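Long-range contacts in CaaX farnesyltransferase beta subunit Ram1 (PDB 4L9P), which is the zinc-containing subunit of a farnesyltransferase and probably binds the peptide whose cysteine receives the farnesyl group: residues B[182-187]-B[219-224]; B[263-268]-B[511-516]; B[343-348]-B[374-379]; B[378-383]-B[397-402]. One frame throughout, in Å; residues are numbered along the deposited sequence. Where two conformers were deposited one is given.

Interaction 1: B[182-187]-B[219-224]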
loop_
_atom_site.group_PDB
_atom_site.type_symbol
_atom_site.label_atom_id
_atom_site.label_comp_id
_atom_site.label_asym_id
_atom_site.label_seq_id
_atom_site.Cartn_x
_atom_site.Cartn_y
_atom_site.Cartn_z
ATOM N N ALA B 182 -12.661 0.686 25.328
ATOM C CA ALA B 182 -13.907 0.181 24.829
ATOM C C ALA B 182 -13.771 -0.706 23.563
ATOM O O ALA B 182 -14.607 -1.580 23.309
ATOM C CB ALA B 182 -14.787 1.409 24.518
ATOM N N ALA B 183 -12.725 -0.485 22.773
ATOM C CA ALA B 183 -12.568 -1.190 21.498
ATOM C C ALA B 183 -11.740 -2.460 21.647
ATOM O O ALA B 183 -11.634 -3.237 20.682
ATOM C CB ALA B 183 -11.920 -0.288 20.488
ATOM N N GLN B 184 -11.109 -2.640 22.817
ATOM C CA GLN B 184 -10.305 -3.850 23.044
ATOM C C GLN B 184 -11.141 -5.041 23.426
ATOM O O GLN B 184 -11.984 -4.955 24.334
ATOM C CB GLN B 184 -9.275 -3.597 24.157
ATOM C CG GLN B 184 -8.326 -4.772 24.335
ATOM C CD GLN B 184 -7.174 -4.454 25.229
ATOM O OE1 GLN B 184 -6.062 -4.910 24.976
ATOM N NE2 GLN B 184 -7.401 -3.675 26.291
ATOM N N ASN B 185 -10.906 -6.165 22.770
ATOM C CA ASN B 185 -11.635 -7.385 23.081
ATOM C C ASN B 185 -10.944 -8.194 24.150
ATOM O O ASN B 185 -9.717 -8.257 24.201
ATOM C CB ASN B 185 -11.825 -8.196 21.813
ATOM C CG ASN B 185 -12.814 -7.522 20.879
ATOM O OD1 ASN B 185 -13.965 -7.264 21.277
ATOM N ND2 ASN B 185 -12.390 -7.236 19.658
ATOM N N SER B 186 -11.717 -8.836 25.010
ATOM C CA SER B 186 -11.080 -9.528 26.135
ATOM C C SER B 186 -10.239 -10.742 25.692
ATOM O O SER B 186 -9.277 -11.147 26.369
ATOM C CB SER B 186 -12.114 -9.914 27.198
ATOM O OG SER B 186 -12.970 -10.875 26.662
ATOM N N THR B 187 -10.566 -11.285 24.527
ATOM C CA THR B 187 -9.814 -12.387 23.916
ATOM C C THR B 187 -8.577 -11.897 23.178
ATOM O O THR B 187 -7.785 -12.690 22.627
ATOM C CB THR B 187 -10.739 -13.185 22.926
ATOM O OG1 THR B 187 -11.424 -12.255 22.086
ATOM C CG2 THR B 187 -11.829 -13.930 23.700
ATOM N N PHE B 219 -0.081 2.944 28.118
ATOM C CA PHE B 219 0.621 1.702 27.761
ATOM C C PHE B 219 -0.020 0.501 28.489
ATOM O O PHE B 219 -0.117 -0.609 27.953
ATOM C CB PHE B 219 2.093 1.755 28.155
ATOM C CG PHE B 219 2.922 2.764 27.388
ATOM C CD1 PHE B 219 2.463 3.397 26.234
ATOM C CD2 PHE B 219 4.196 3.086 27.836
ATOM C CE1 PHE B 219 3.300 4.332 25.529
ATOM C CE2 PHE B 219 5.003 3.995 27.141
ATOM C CZ PHE B 219 4.544 4.639 26.029
ATOM N N LYS B 220 -0.472 0.748 29.709
ATOM C CA LYS B 220 -1.070 -0.304 30.536
ATOM C C LYS B 220 -2.428 -0.782 30.027
ATOM O O LYS B 220 -2.879 -1.848 30.401
ATOM C CB LYS B 220 -1.196 0.167 32.001
ATOM C CG LYS B 220 0.119 0.063 32.743
ATOM C CD LYS B 220 0.066 0.793 34.088
ATOM C CE LYS B 220 -1.112 0.491 34.934
ATOM N NZ LYS B 220 -0.840 1.222 36.248
ATOM N N LEU B 221 -3.091 -0.017 29.167
ATOM C CA LEU B 221 -4.428 -0.415 28.779
ATOM C C LEU B 221 -4.392 -1.703 27.962
ATOM O O LEU B 221 -5.302 -2.538 28.022
ATOM C CB LEU B 221 -5.119 0.740 28.083
ATOM C CG LEU B 221 -4.977 1.002 26.617
ATOM C CD1 LEU B 221 -5.897 0.015 25.844
ATOM C CD2 LEU B 221 -5.410 2.419 26.356
ATOM N N ILE B 222 -3.345 -1.857 27.171
ATOM C CA ILE B 222 -3.251 -3.014 26.284
ATOM C C ILE B 222 -3.062 -4.329 27.043
ATOM O O ILE B 222 -2.159 -4.438 27.855
ATOM C CB ILE B 222 -2.091 -2.849 25.289
ATOM C CG1 ILE B 222 -2.203 -1.514 24.521
ATOM C CG2 ILE B 222 -2.015 -4.135 24.395
ATOM C CD1 ILE B 222 -0.868 -0.975 23.881
ATOM N N ASP B 223 -3.892 -5.349 26.749
ATOM C CA ASP B 223 -3.668 -6.682 27.295
ATOM C C ASP B 223 -2.670 -7.366 26.363
ATOM O O ASP B 223 -3.029 -7.869 25.304
ATOM C CB ASP B 223 -4.988 -7.478 27.407
ATOM C CG ASP B 223 -4.799 -8.868 28.034
ATOM O OD1 ASP B 223 -3.673 -9.426 28.031
ATOM O OD2 ASP B 223 -5.789 -9.401 28.562
ATOM N N ARG B 224 -1.398 -7.327 26.746
ATOM C CA ARG B 224 -0.336 -7.834 25.847
ATOM C C ARG B 224 -0.379 -9.307 25.619
ATOM O O ARG B 224 -0.159 -9.751 24.473
ATOM C CB ARG B 224 1.076 -7.615 26.398
ATOM C CG ARG B 224 1.743 -6.351 26.284
ATOM C CD ARG B 224 2.824 -6.541 27.403
ATOM N NE ARG B 224 4.044 -6.872 26.789
ATOM C CZ ARG B 224 5.208 -7.126 27.335
ATOM N NH1 ARG B 224 5.410 -7.322 28.662
ATOM N NH2 ARG B 224 6.185 -7.245 26.459
HETATM O O HOH W 1 -5.170 -7.076 23.509
#
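Gln184 meets Leu221, Ile222 and Asp223 through its carboxamide. CB points at the other segment, and CG is placed anti to the backbone N (chi1 -174°), from where the extended chain carries the amide to the turn between helix 216-221 and helix 224-234. CD comes to 3.7 Å from Asp223 N, and beyond it the two polar atoms part. NE2 gives a hydrogen bond to Leu221 O at 2.9 Å; the carbonyl oxygen lies almost in the plane of the Gln184 amide, while NE2 stands above the plane of that backbone carbonyl. OE1 takes Asp223 N at 2.8 Å along a nearly straight N-H line (177°). OE1 also accepts a hydrogen bond from a water 2.8 Å away, which donates to Asp223 O as well. Two hydrogen bonds thus grip OE1, and with the one from NE2 they fix the rotation of the amide. Around the tip, CD1 of Leu221 lies 4.0 Å from NE2, and Ile222 CA sits 3.6 Å from OE1. The carboxylate of Asp223 is used differently, its OD1 capping Ala226 N. A glutamine amide here pairs with a backbone C=O and N-H at a helix-helix turn of the alpha-alpha toroid.

Interaction 2: B[263-268]-B[511-516]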
loop_
_atom_site.group_PDB
_atom_site.type_symbol
_atom_site.label_atom_id
_atom_site.label_comp_id
_atom_site.label_asym_id
_atom_site.label_seq_id
_atom_site.Cartn_x
_atom_site.Cartn_y
_atom_site.Cartn_z
ATOM N N LEU B 263 6.338 -3.160 18.564
ATOM C CA LEU B 263 6.244 -2.056 19.519
ATOM C C LEU B 263 5.820 -2.534 20.933
ATOM O O LEU B 263 6.125 -1.857 21.901
ATOM C CB LEU B 263 5.251 -0.988 19.030
ATOM C CG LEU B 263 5.774 -0.244 17.816
ATOM C CD1 LEU B 263 4.641 0.724 17.296
ATOM C CD2 LEU B 263 7.014 0.589 18.134
ATOM N N LEU B 264 5.103 -3.659 21.049
ATOM C CA LEU B 264 4.670 -4.201 22.340
ATOM C C LEU B 264 5.675 -5.253 22.877
ATOM O O LEU B 264 5.422 -5.859 23.920
ATOM C CB LEU B 264 3.289 -4.846 22.202
ATOM C CG LEU B 264 2.167 -3.864 21.768
ATOM C CD1 LEU B 264 0.868 -4.686 21.787
ATOM C CD2 LEU B 264 2.063 -2.557 22.552
ATOM N N ASP B 265 6.802 -5.448 22.183
ATOM C CA ASP B 265 7.817 -6.460 22.520
ATOM C C ASP B 265 7.129 -7.813 22.829
ATOM O O ASP B 265 7.348 -8.422 23.895
ATOM C CB ASP B 265 8.660 -6.004 23.715
ATOM C CG ASP B 265 9.833 -6.957 23.991
ATOM O OD1 ASP B 265 10.342 -7.527 22.976
ATOM O OD2 ASP B 265 10.193 -7.190 25.204
ATOM N N LEU B 266 6.293 -8.284 21.918
ATOM C CA LEU B 266 5.671 -9.572 22.161
ATOM C C LEU B 266 6.667 -10.692 21.933
ATOM O O LEU B 266 7.658 -10.536 21.215
ATOM C CB LEU B 266 4.501 -9.801 21.191
ATOM C CG LEU B 266 3.399 -8.724 21.300
ATOM C CD1 LEU B 266 2.232 -9.048 20.356
ATOM C CD2 LEU B 266 2.896 -8.531 22.760
ATOM N N PRO B 267 6.426 -11.862 22.539
ATOM C CA PRO B 267 7.351 -12.960 22.262
ATOM C C PRO B 267 7.370 -13.353 20.796
ATOM O O PRO B 267 6.326 -13.378 20.136
ATOM C CB PRO B 267 6.759 -14.127 23.107
ATOM C CG PRO B 267 5.985 -13.476 24.181
ATOM C CD PRO B 267 5.373 -12.223 23.506
ATOM N N LEU B 268 8.549 -13.639 20.279
ATOM C CA LEU B 268 8.729 -14.117 18.916
ATOM C C LEU B 268 8.070 -15.470 18.655
ATOM O O LEU B 268 7.539 -15.698 17.542
ATOM C CB LEU B 268 10.232 -14.179 18.644
ATOM C CG LEU B 268 10.667 -14.760 17.336
ATOM C CD1 LEU B 268 10.145 -13.913 16.209
ATOM C CD2 LEU B 268 12.250 -14.806 17.287
ATOM N N TRP B 511 9.599 0.703 27.144
ATOM C CA TRP B 511 8.722 0.441 28.291
ATOM C C TRP B 511 8.303 -1.022 28.325
ATOM O O TRP B 511 8.362 -1.694 29.383
ATOM C CB TRP B 511 7.477 1.353 28.297
ATOM C CG TRP B 511 6.657 1.256 29.597
ATOM C CD1 TRP B 511 6.899 1.959 30.780
ATOM C CD2 TRP B 511 5.512 0.423 29.867
ATOM N NE1 TRP B 511 5.961 1.627 31.724
ATOM C CE2 TRP B 511 5.120 0.667 31.209
ATOM C CE3 TRP B 511 4.795 -0.506 29.121
ATOM C CZ2 TRP B 511 4.018 0.031 31.795
ATOM C CZ3 TRP B 511 3.705 -1.149 29.710
ATOM C CH2 TRP B 511 3.332 -0.879 31.024
ATOM N N PHE B 512 7.884 -1.526 27.166
ATOM C CA PHE B 512 7.450 -2.914 27.140
ATOM C C PHE B 512 8.578 -3.904 27.342
ATOM O O PHE B 512 8.372 -4.932 28.009
ATOM C CB PHE B 512 6.644 -3.222 25.867
ATOM C CG PHE B 512 5.212 -2.783 25.968
ATOM C CD1 PHE B 512 4.342 -3.453 26.787
ATOM C CD2 PHE B 512 4.755 -1.677 25.297
ATOM C CE1 PHE B 512 3.016 -3.027 26.934
ATOM C CE2 PHE B 512 3.432 -1.238 25.462
ATOM C CZ PHE B 512 2.561 -1.944 26.255
ATOM N N GLU B 513 9.766 -3.605 26.808
ATOM C CA GLU B 513 10.937 -4.450 27.061
ATOM C C GLU B 513 11.228 -4.631 28.539
ATOM O O GLU B 513 11.799 -5.660 28.959
ATOM C CB GLU B 513 12.186 -3.877 26.389
ATOM C CG GLU B 513 12.243 -4.202 24.938
ATOM C CD GLU B 513 13.560 -3.715 24.303
ATOM O OE1 GLU B 513 14.468 -3.166 24.990
ATOM O OE2 GLU B 513 13.738 -3.944 23.113
ATOM N N ASN B 514 10.857 -3.622 29.316
ATOM C CA ASN B 514 11.130 -3.646 30.735
ATOM C C ASN B 514 9.990 -4.176 31.572
ATOM O O ASN B 514 10.049 -4.194 32.818
ATOM C CB ASN B 514 11.564 -2.262 31.194
ATOM C CG ASN B 514 12.969 -2.001 30.833
ATOM O OD1 ASN B 514 13.891 -2.540 31.436
ATOM N ND2 ASN B 514 13.166 -1.154 29.881
ATOM N N GLN B 515 8.934 -4.629 30.904
ATOM C CA GLN B 515 7.830 -5.280 31.625
ATOM C C GLN B 515 7.890 -6.787 31.419
ATOM O O GLN B 515 8.043 -7.289 30.281
ATOM C CB GLN B 515 6.458 -4.814 31.154
ATOM C CG GLN B 515 6.274 -3.297 31.035
ATOM C CD GLN B 515 6.701 -2.523 32.271
ATOM O OE1 GLN B 515 6.231 -2.796 33.379
ATOM N NE2 GLN B 515 7.588 -1.517 32.078
ATOM N N SER B 516 7.742 -7.543 32.511
ATOM C CA SER B 516 7.659 -8.987 32.303
ATOM C C SER B 516 6.386 -9.347 31.549
ATOM O O SER B 516 5.333 -8.683 31.676
ATOM C CB SER B 516 7.728 -9.741 33.621
ATOM O OG SER B 516 6.844 -9.138 34.545
HETATM O O HOH W 2 8.729 -7.555 27.299
#
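The backbones of Leu264 and Phe512 come within 5.7 Å at their CA atoms, where the end of helix 251-263 meets the last turn of helix 502-513. Asp265, with positive phi (46°), closes the first helix in a Schellman motif. Phe512 fills the joint. Its CB rests 3.5 Å from Leu264 O, and the ring continues over the backbone, with Leu264 CA 4.3 Å from the ring centroid in an off-centre CH-pi contact. The side chains of Leu264 and Phe512 run side by side in the same direction, and CD2 of the leucine touches CE2 at 3.5 Å, approaching the ring obliquely. One face of the phenyl ring is covered by CE3 of Trp511.

Asp265 turns its CB toward the helix, and with CG anti to the backbone N (chi1 -173°) its carboxylate comes up against Glu513. The two side chains cross at about a right angle, OD2 lying 3.6 Å from Glu513 CG, so carboxylate meets aliphatic chain. A water between the segments is within bonding distance of Asp265 OD2 (2.6 Å) and Phe512 O (2.7 Å); it has more acceptors around it than protons, so which of them it serves at any moment is left open.

OD1 of Asp265 and OE2 of Glu513 stand 4.9 Å apart, while Lys458 forms a salt bridge with Asp265 and Arg509 with Glu513, whose carboxylate also bonds to Ser456 and Ser457. The neighbouring cations would probably offset the repulsion and favour the charged form of both acids, beside the leucine-phenylalanine packing.

Interaction 3: B[343-348]-B[374-379]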
loop_
_atom_site.group_PDB
_atom_site.type_symbol
_atom_site.label_atom_id
_atom_site.label_comp_id
_atom_site.label_asym_id
_atom_site.label_seq_id
_atom_site.Cartn_x
_atom_site.Cartn_y
_atom_site.Cartn_z
ATOM N N PRO B 343 13.596 0.635 -10.478
ATOM C CA PRO B 343 13.009 1.435 -11.553
ATOM C C PRO B 343 11.498 1.515 -11.395
ATOM O O PRO B 343 10.970 2.569 -11.762
ATOM C CB PRO B 343 13.403 0.697 -12.851
ATOM C CG PRO B 343 13.872 -0.721 -12.412
ATOM C CD PRO B 343 14.412 -0.488 -10.988
ATOM N N TRP B 344 10.829 0.455 -10.889
ATOM C CA TRP B 344 9.366 0.593 -10.747
ATOM C C TRP B 344 9.026 1.663 -9.689
ATOM O O TRP B 344 8.082 2.458 -9.853
ATOM C CB TRP B 344 8.830 -0.779 -10.315
ATOM C CG TRP B 344 7.352 -0.738 -10.005
ATOM C CD1 TRP B 344 6.303 -0.884 -10.897
ATOM C CD2 TRP B 344 6.778 -0.554 -8.719
ATOM N NE1 TRP B 344 5.093 -0.791 -10.204
ATOM C CE2 TRP B 344 5.350 -0.571 -8.871
ATOM C CE3 TRP B 344 7.337 -0.328 -7.451
ATOM C CZ2 TRP B 344 4.478 -0.479 -7.778
ATOM C CZ3 TRP B 344 6.465 -0.227 -6.360
ATOM C CH2 TRP B 344 5.038 -0.252 -6.538
ATOM N N LEU B 345 9.801 1.694 -8.599
ATOM C CA LEU B 345 9.576 2.726 -7.567
ATOM C C LEU B 345 9.867 4.110 -8.142
ATOM O O LEU B 345 9.051 5.039 -7.972
ATOM C CB LEU B 345 10.475 2.428 -6.374
ATOM C CG LEU B 345 10.071 3.117 -5.103
ATOM C CD1 LEU B 345 8.704 2.528 -4.572
ATOM C CD2 LEU B 345 11.145 2.877 -4.023
ATOM N N SER B 346 10.969 4.233 -8.900
ATOM C CA SER B 346 11.267 5.512 -9.535
ATOM C C SER B 346 10.149 5.946 -10.487
ATOM O O SER B 346 9.750 7.142 -10.506
ATOM C CB SER B 346 12.612 5.323 -10.251
ATOM O OG SER B 346 12.877 6.432 -11.121
ATOM N N ALA B 347 9.583 4.979 -11.220
ATOM C CA ALA B 347 8.549 5.302 -12.196
ATOM C C ALA B 347 7.207 5.709 -11.557
ATOM O O ALA B 347 6.295 6.102 -12.279
ATOM C CB ALA B 347 8.291 4.051 -13.105
ATOM N N ARG B 348 7.080 5.598 -10.242
ATOM C CA ARG B 348 5.841 6.087 -9.620
ATOM C C ARG B 348 5.671 7.596 -9.722
ATOM O O ARG B 348 4.545 8.102 -9.616
ATOM C CB ARG B 348 5.810 5.733 -8.105
ATOM C CG ARG B 348 6.013 4.220 -7.784
ATOM C CD ARG B 348 4.683 3.359 -7.806
ATOM N NE ARG B 348 3.845 3.681 -8.957
ATOM C CZ ARG B 348 4.108 3.315 -10.208
ATOM N NH1 ARG B 348 3.307 3.736 -11.205
ATOM N NH2 ARG B 348 5.188 2.564 -10.459
ATOM N N ASN B 374 7.952 6.913 1.568
ATOM C CA ASN B 374 8.686 6.260 2.638
ATOM C C ASN B 374 9.231 4.905 2.256
ATOM O O ASN B 374 9.993 4.301 3.054
ATOM C CB ASN B 374 7.867 6.210 3.934
ATOM C CG ASN B 374 8.088 7.477 4.767
ATOM O OD1 ASN B 374 9.262 7.941 4.888
ATOM N ND2 ASN B 374 7.039 8.000 5.397
ATOM N N CYS B 375 8.944 4.424 1.024
ATOM C CA CYS B 375 9.761 3.308 0.525
ATOM C C CYS B 375 11.196 3.767 0.280
ATOM O O CYS B 375 12.143 2.950 0.360
ATOM C CB CYS B 375 9.266 2.744 -0.802
ATOM S SG CYS B 375 7.717 1.787 -0.614
ATOM N N TRP B 376 11.391 5.055 -0.034
ATOM C CA TRP B 376 12.730 5.495 -0.441
ATOM C C TRP B 376 13.819 5.382 0.646
ATOM O O TRP B 376 14.912 4.874 0.355
ATOM C CB TRP B 376 12.698 6.910 -1.061
ATOM C CG TRP B 376 12.143 6.817 -2.474
ATOM C CD1 TRP B 376 10.913 7.314 -2.960
ATOM C CD2 TRP B 376 12.770 6.155 -3.600
ATOM N NE1 TRP B 376 10.788 7.011 -4.316
ATOM C CE2 TRP B 376 11.890 6.306 -4.730
ATOM C CE3 TRP B 376 13.974 5.449 -3.762
ATOM C CZ2 TRP B 376 12.193 5.795 -5.989
ATOM C CZ3 TRP B 376 14.261 4.884 -5.036
ATOM C CH2 TRP B 376 13.374 5.086 -6.123
ATOM N N PRO B 377 13.544 5.827 1.890
ATOM C CA PRO B 377 14.601 5.628 2.908
ATOM C C PRO B 377 14.884 4.148 3.127
ATOM O O PRO B 377 16.045 3.815 3.465
ATOM C CB PRO B 377 14.002 6.243 4.192
ATOM C CG PRO B 377 12.831 7.084 3.764
ATOM C CD PRO B 377 12.415 6.654 2.359
ATOM N N LEU B 378 13.873 3.296 2.964
ATOM C CA LEU B 378 14.094 1.851 3.185
ATOM C C LEU B 378 14.978 1.305 2.069
ATOM O O LEU B 378 15.976 0.591 2.336
ATOM C CB LEU B 378 12.749 1.079 3.192
ATOM C CG LEU B 378 11.809 1.618 4.273
ATOM C CD1 LEU B 378 10.449 0.821 4.195
ATOM C CD2 LEU B 378 12.360 1.588 5.697
ATOM N N VAL B 379 14.663 1.626 0.795
ATOM C CA VAL B 379 15.461 1.094 -0.316
ATOM C C VAL B 379 16.869 1.732 -0.260
ATOM O O VAL B 379 17.903 1.073 -0.487
ATOM C CB VAL B 379 14.766 1.387 -1.671
ATOM C CG1 VAL B 379 15.732 1.111 -2.910
ATOM C CG2 VAL B 379 13.483 0.504 -1.740
HETATM O O HOH W 3 9.427 7.587 -6.828
#
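A water gripped from both segments gives the shortest polar link here: it donates to Leu345 O at 2.8 Å and accepts from Trp376 NE1 at 2.9 Å, lying in the plane of the indole at its edge. It joins helix 338-346 to the first turn of helix 375-384. Beside it the side chains of Leu345 and Trp376 reach toward each other, tip to tip. With CG anti to the backbone N (chi1 -162°), the leucine comes over one face of the indole; its CD2 stands 3.5 Å from the centroid of the six-membered ring and only 6° off the normal, a CH-pi contact. CG lies over the same face, 3.5 Å from CZ2. Ser346 meets the rim instead, its N lying 3.5 Å from Trp376 CZ2, while its hydroxyl bonds to Arg342 of the alpha subunit. The leucine methyls also pack on Cys375, where CD2 is 3.7 Å from CB. Dispersion and CH-pi contact therefore carry this buried helix pair of the toroid. The one polar group on the indole is satisfied by the water, which also takes up the carbonyl of Leu345, so the tryptophan is held both across its face and at its edge.

Interaction 4: B[378-383]-B[397-402]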
loop_
_atom_site.group_PDB
_atom_site.type_symbol
_atom_site.label_atom_id
_atom_site.label_comp_id
_atom_site.label_asym_id
_atom_site.label_seq_id
_atom_site.Cartn_x
_atom_site.Cartn_y
_atom_site.Cartn_z
ATOM N N LEU B 378 13.873 3.296 2.964
ATOM C CA LEU B 378 14.094 1.851 3.185
ATOM C C LEU B 378 14.978 1.305 2.069
ATOM O O LEU B 378 15.976 0.591 2.336
ATOM C CB LEU B 378 12.749 1.079 3.192
ATOM C CG LEU B 378 11.809 1.618 4.273
ATOM C CD1 LEU B 378 10.449 0.821 4.195
ATOM C CD2 LEU B 378 12.360 1.588 5.697
ATOM N N VAL B 379 14.663 1.626 0.795
ATOM C CA VAL B 379 15.461 1.094 -0.316
ATOM C C VAL B 379 16.869 1.732 -0.260
ATOM O O VAL B 379 17.903 1.073 -0.487
ATOM C CB VAL B 379 14.766 1.387 -1.671
ATOM C CG1 VAL B 379 15.732 1.111 -2.910
ATOM C CG2 VAL B 379 13.483 0.504 -1.740
ATOM N N GLN B 380 16.915 3.036 0.015
ATOM C CA GLN B 380 18.222 3.731 0.087
ATOM C C GLN B 380 19.101 3.121 1.188
ATOM O O GLN B 380 20.316 2.904 0.991
ATOM C CB GLN B 380 17.973 5.207 0.250
ATOM C CG GLN B 380 17.434 5.737 -1.191
ATOM C CD GLN B 380 16.776 7.112 -1.278
ATOM O OE1 GLN B 380 16.305 7.479 -2.356
ATOM N NE2 GLN B 380 16.790 7.885 -0.202
ATOM N N ALA B 381 18.501 2.741 2.314
ATOM C CA ALA B 381 19.282 2.052 3.369
ATOM C C ALA B 381 19.742 0.678 2.888
ATOM O O ALA B 381 20.816 0.194 3.276
ATOM C CB ALA B 381 18.448 1.886 4.638
ATOM N N ALA B 382 18.911 -0.006 2.090
ATOM C CA ALA B 382 19.316 -1.319 1.579
ATOM C C ALA B 382 20.537 -1.202 0.666
ATOM O O ALA B 382 21.368 -2.103 0.645
ATOM C CB ALA B 382 18.147 -2.018 0.854
ATOM N N LEU B 383 20.659 -0.069 -0.043
ATOM C CA LEU B 383 21.779 0.179 -0.934
ATOM C C LEU B 383 22.986 0.756 -0.176
ATOM O O LEU B 383 24.158 0.406 -0.503
ATOM C CB LEU B 383 21.370 1.205 -1.990
ATOM C CG LEU B 383 20.263 0.701 -2.960
ATOM C CD1 LEU B 383 19.847 1.776 -3.944
ATOM C CD2 LEU B 383 20.684 -0.601 -3.655
ATOM N N VAL B 397 23.937 6.690 -1.649
ATOM C CA VAL B 397 23.367 6.828 -2.989
ATOM C C VAL B 397 22.498 8.098 -3.062
ATOM O O VAL B 397 22.173 8.560 -4.168
ATOM C CB VAL B 397 22.501 5.575 -3.402
ATOM C CG1 VAL B 397 23.342 4.299 -3.476
ATOM C CG2 VAL B 397 21.271 5.371 -2.447
ATOM N N GLY B 398 22.181 8.716 -1.909
ATOM C CA GLY B 398 21.389 9.940 -1.887
ATOM C C GLY B 398 19.920 9.592 -2.188
ATOM O O GLY B 398 19.476 8.435 -2.113
ATOM N N ASN B 399 19.161 10.608 -2.587
ATOM C CA ASN B 399 17.745 10.450 -2.889
ATOM C C ASN B 399 17.599 10.128 -4.333
ATOM O O ASN B 399 18.118 10.863 -5.179
ATOM C CB ASN B 399 17.015 11.733 -2.551
ATOM C CG ASN B 399 17.120 12.028 -1.111
ATOM O OD1 ASN B 399 16.739 11.154 -0.289
ATOM N ND2 ASN B 399 17.706 13.205 -0.752
ATOM N N LEU B 400 16.934 9.021 -4.627
ATOM C CA LEU B 400 16.809 8.526 -5.982
ATOM C C LEU B 400 15.512 8.944 -6.699
ATOM O O LEU B 400 15.215 8.417 -7.741
ATOM C CB LEU B 400 17.008 6.988 -5.997
ATOM C CG LEU B 400 18.437 6.573 -5.551
ATOM C CD1 LEU B 400 18.507 5.024 -5.587
ATOM C CD2 LEU B 400 19.535 7.182 -6.402
ATOM N N TYR B 401 14.768 9.871 -6.112
ATOM C CA TYR B 401 13.529 10.422 -6.641
ATOM C C TYR B 401 13.686 11.955 -6.510
ATOM O O TYR B 401 14.692 12.445 -5.976
ATOM C CB TYR B 401 12.289 9.958 -5.834
ATOM C CG TYR B 401 12.301 10.448 -4.413
ATOM C CD1 TYR B 401 13.089 9.873 -3.444
ATOM C CD2 TYR B 401 11.461 11.495 -4.049
ATOM C CE1 TYR B 401 13.109 10.346 -2.125
ATOM C CE2 TYR B 401 11.433 11.968 -2.712
ATOM C CZ TYR B 401 12.251 11.390 -1.749
ATOM O OH TYR B 401 12.202 11.909 -0.444
ATOM N N SER B 402 12.682 12.699 -6.982
ATOM C CA SER B 402 12.709 14.162 -6.938
ATOM C C SER B 402 11.989 14.684 -5.708
ATOM O O SER B 402 10.743 14.742 -5.659
ATOM C CB SER B 402 12.067 14.744 -8.225
ATOM O OG SER B 402 11.997 16.168 -8.087
#
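Gln380 OE1 accepts the backbone N-H of Leu400 at 2.8 Å, the N lying well above the plane of the carboxamide. The other end of this amide bonds more loosely, NE2 donating to Asn399 OD1 at 3.3 Å; the two side chains cross at about a right angle, with their amide planes 51° apart. Gly398 O sits close against the group, 3.1 Å from CD, yet makes no hydrogen bond with it. Past CG, which is anti to the carbonyl carbon (chi1 -73°), the glutamine is extended, and that reach spans from the helix to the loop. One turn further on, Leu383 packs on the same loop: its CB meets Val397 CG1 at 4.0 Å, and its CD1 meets Leu400 CD1 at 3.9 Å. Helix 375-384 is thus joined to the connection leading into helix 403-413, two successive helices of the alpha-alpha toroid, and Ser402 caps the second of them through Gly405 N. Further out, Asn399 is oriented by Asp481, which takes its ND2, and Val397 N bonds to Asp384 just beyond the helical segment. Tyr348 of the alpha subunit packs on Leu383, Val397 and Leu400, and Asn344 of that subunit bonds to Tyr401 O.

How the interactions relate
Interactions 1 and 2 lie on the same side of the chain's centre; interactions 3 and 4 lie opposite interaction 1. Arg224 joins the first two, its NH2 probably bonding to Leu264 O and its NH1 to Gln515 O. Interactions 3 and 4 share Leu378 and Val379, and Trp376 stacks on Tyr401 between them. Interaction 1, at the surface, pairs a glutamine amide with backbone alone; in the partly buried interaction 4 another also bonds an asparagine side chain. The buried interactions 2 and 3 rest on an aromatic ring against leucine, and two neighbouring acids with their cations lie at interaction 2. Interactions 1, 2 and 3 each hold a water. The alpha subunit touches interactions 3 and 4 at several residues, interaction 1 at one.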